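Long-range contact in PKD domain (Vibrio anguillarum, PDB 6AEM), which is of unknown function but binds calcium specifically, as a polycystic-kidney-disease domain of the protease Epp: residues A59-V64 with T79-V84. Sequence-based numbering, arbitrary orientation.
Sequences AGQYTV and TRTTQV
Tyr-62 and Val-84 meet on the inner face of an antiparallel hairpin: the methyl CG2 of Val-84 comes up to the edge of the phenol ring, in its plane, 3.8 Å from CE2 of Tyr-62. CG of Tyr-62 sits beside its own backbone N (chi1 -62°), and the two side chains cross at about a right angle. The hydroxyl OH of Tyr-62 is hydrogen-bonded to Arg-58 O, and the ring of Tyr-56 stacks on that of Tyr-62. Farther along this face, CG2 of Val-64 and CG2 of Thr-82 lie 4.1 Å apart, and both side chains pack on Leu-14 of strand 12-17, in the opposing sheet of the sandwich. Arg-80 starts from the same face, but its guanidinium turns to strand 12-17 and the residue before it, with NE hydrogen-bonded to Phe-12 O and NH2 to Asn-11 OD1.

The other face carries Gln-61, Thr-63, Thr-81 and Gln-83. Gln-61, extended with CG anti to the backbone N (chi1 161°), lies beside Gln-83, both pointing the same way with their amide planes 60° apart. CG2 of Thr-81 rests 3.6 Å from OG1 of Thr-63.

Three pairs of backbone hydrogen bonds join Gly-60 to Val-84, Tyr-62 to Thr-82 and Val-64 to Arg-80. The hairpin is thus two-sided: apolar contacts bind one face into the PKD beta-sandwich, the polar face is largely solvent-exposed, and main-chain hydrogen bonds fasten residues 80-84 to strand 60-70.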
loop_
_atom_site.group_PDB
_atom_site.type_symbol
_atom_site.label_atom_id
_atom_site.label_comp_id
_atom_site.label_asym_id
_atom_site.label_seq_id
_atom_site.Cartn_x
_atom_site.Cartn_y
_atom_site.Cartn_z
ATOM N N ALA A 59 12.512 11.834 -9.118
ATOM C CA ALA A 59 11.159 12.318 -9.337
ATOM C C ALA A 59 10.441 11.435 -10.352
ATOM O O ALA A 59 11.068 10.771 -11.175
ATOM C CB ALA A 59 11.187 13.770 -9.822
ATOM N N GLY A 60 9.115 11.451 -10.297
ATOM C CA GLY A 60 8.303 10.815 -11.319
ATOM C C GLY A 60 6.927 10.432 -10.814
ATOM O O GLY A 60 6.555 10.724 -9.699
ATOM N N GLN A 61 6.160 9.814 -11.719
ATOM C CA GLN A 61 4.868 9.206 -11.419
ATOM C C GLN A 61 5.086 7.719 -11.232
ATOM O O GLN A 61 5.682 7.066 -12.106
ATOM C CB GLN A 61 3.824 9.347 -12.543
ATOM C CG GLN A 61 2.620 8.243 -12.335
ATOM C CD GLN A 61 1.475 8.181 -13.374
ATOM O OE1 GLN A 61 1.289 7.117 -14.081
ATOM N NE2 GLN A 61 0.655 9.227 -13.409
ATOM N N TYR A 62 4.524 7.172 -10.162
ATOM C CA TYR A 62 4.685 5.769 -9.833
ATOM C C TYR A 62 3.317 5.210 -9.456
ATOM O O TYR A 62 2.442 5.942 -8.935
ATOM C CB TYR A 62 5.592 5.612 -8.597
ATOM C CG TYR A 62 6.994 6.120 -8.786
ATOM C CD1 TYR A 62 7.986 5.324 -9.372
ATOM C CD2 TYR A 62 7.353 7.390 -8.369
ATOM C CE1 TYR A 62 9.295 5.796 -9.562
ATOM C CE2 TYR A 62 8.657 7.848 -8.554
ATOM C CZ TYR A 62 9.618 7.046 -9.141
ATOM O OH TYR A 62 10.913 7.502 -9.281
ATOM N N THR A 63 3.130 3.914 -9.728
ATOM C CA THR A 63 1.959 3.187 -9.256
ATOM C C THR A 63 2.371 2.437 -7.985
ATOM O O THR A 63 3.317 1.642 -8.004
ATOM C CB THR A 63 1.454 2.231 -10.338
ATOM O OG1 THR A 63 0.996 2.975 -11.472
ATOM C CG2 THR A 63 0.306 1.359 -9.815
ATOM N N VAL A 64 1.654 2.710 -6.883
ATOM C CA VAL A 64 1.849 2.035 -5.602
ATOM C C VAL A 64 0.719 1.038 -5.430
ATOM O O VAL A 64 -0.454 1.396 -5.592
ATOM C CB VAL A 64 1.870 3.060 -4.458
ATOM C CG1 VAL A 64 1.934 2.384 -3.105
ATOM C CG2 VAL A 64 3.038 4.038 -4.631
ATOM N N THR A 79 -4.528 -0.205 -6.006
ATOM C CA THR A 79 -3.358 0.552 -6.451
ATOM C C THR A 79 -3.733 2.016 -6.642
ATOM O O THR A 79 -4.873 2.339 -6.930
ATOM C CB THR A 79 -2.705 0.011 -7.744
ATOM O OG1 THR A 79 -3.464 0.410 -8.893
ATOM C CG2 THR A 79 -2.584 -1.516 -7.725
ATOM N N ARG A 80 -2.745 2.909 -6.540
ATOM C CA ARG A 80 -2.950 4.339 -6.771
ATOM C C ARG A 80 -1.693 4.905 -7.422
ATOM O O ARG A 80 -0.583 4.601 -6.987
ATOM C CB ARG A 80 -3.196 5.129 -5.487
ATOM C CG ARG A 80 -4.355 4.672 -4.644
ATOM C CD ARG A 80 -4.447 5.615 -3.411
ATOM N NE ARG A 80 -5.690 5.391 -2.687
ATOM C CZ ARG A 80 -6.877 5.783 -3.108
ATOM N NH1 ARG A 80 -7.001 6.531 -4.192
ATOM N NH2 ARG A 80 -7.936 5.470 -2.370
ATOM N N THR A 81 -1.876 5.769 -8.435
ATOM C CA THR A 81 -0.732 6.541 -8.920
ATOM C C THR A 81 -0.411 7.683 -7.943
ATOM O O THR A 81 -1.288 8.215 -7.239
ATOM C CB THR A 81 -0.961 7.086 -10.340
ATOM O OG1 THR A 81 -2.166 7.871 -10.379
ATOM C CG2 THR A 81 -1.019 5.939 -11.352
ATOM N N THR A 82 0.868 8.052 -7.895
ATOM C CA THR A 82 1.344 9.189 -7.129
ATOM C C THR A 82 2.416 9.883 -7.950
ATOM O O THR A 82 3.044 9.296 -8.831
ATOM C CB THR A 82 1.875 8.734 -5.750
ATOM O OG1 THR A 82 2.081 9.878 -4.917
ATOM C CG2 THR A 82 3.155 7.929 -5.866
ATOM N N GLN A 83 2.611 11.145 -7.650
ATOM C CA GLN A 83 3.642 11.942 -8.296
ATOM C C GLN A 83 4.535 12.521 -7.216
ATOM O O GLN A 83 4.041 13.078 -6.228
ATOM C CB GLN A 83 3.039 13.069 -9.137
ATOM C CG GLN A 83 2.220 12.594 -10.339
ATOM C CD GLN A 83 0.823 12.103 -9.990
ATOM O OE1 GLN A 83 0.146 12.667 -9.118
ATOM N NE2 GLN A 83 0.389 11.026 -10.661
ATOM N N VAL A 84 5.842 12.398 -7.398
ATOM C CA VAL A 84 6.798 13.000 -6.483
ATOM C C VAL A 84 7.734 13.879 -7.287
ATOM O O VAL A 84 8.069 13.571 -8.435
ATOM C CB VAL A 84 7.578 11.982 -5.622
ATOM C CG1 VAL A 84 6.619 11.260 -4.690
ATOM C CG2 VAL A 84 8.351 11.002 -6.472
#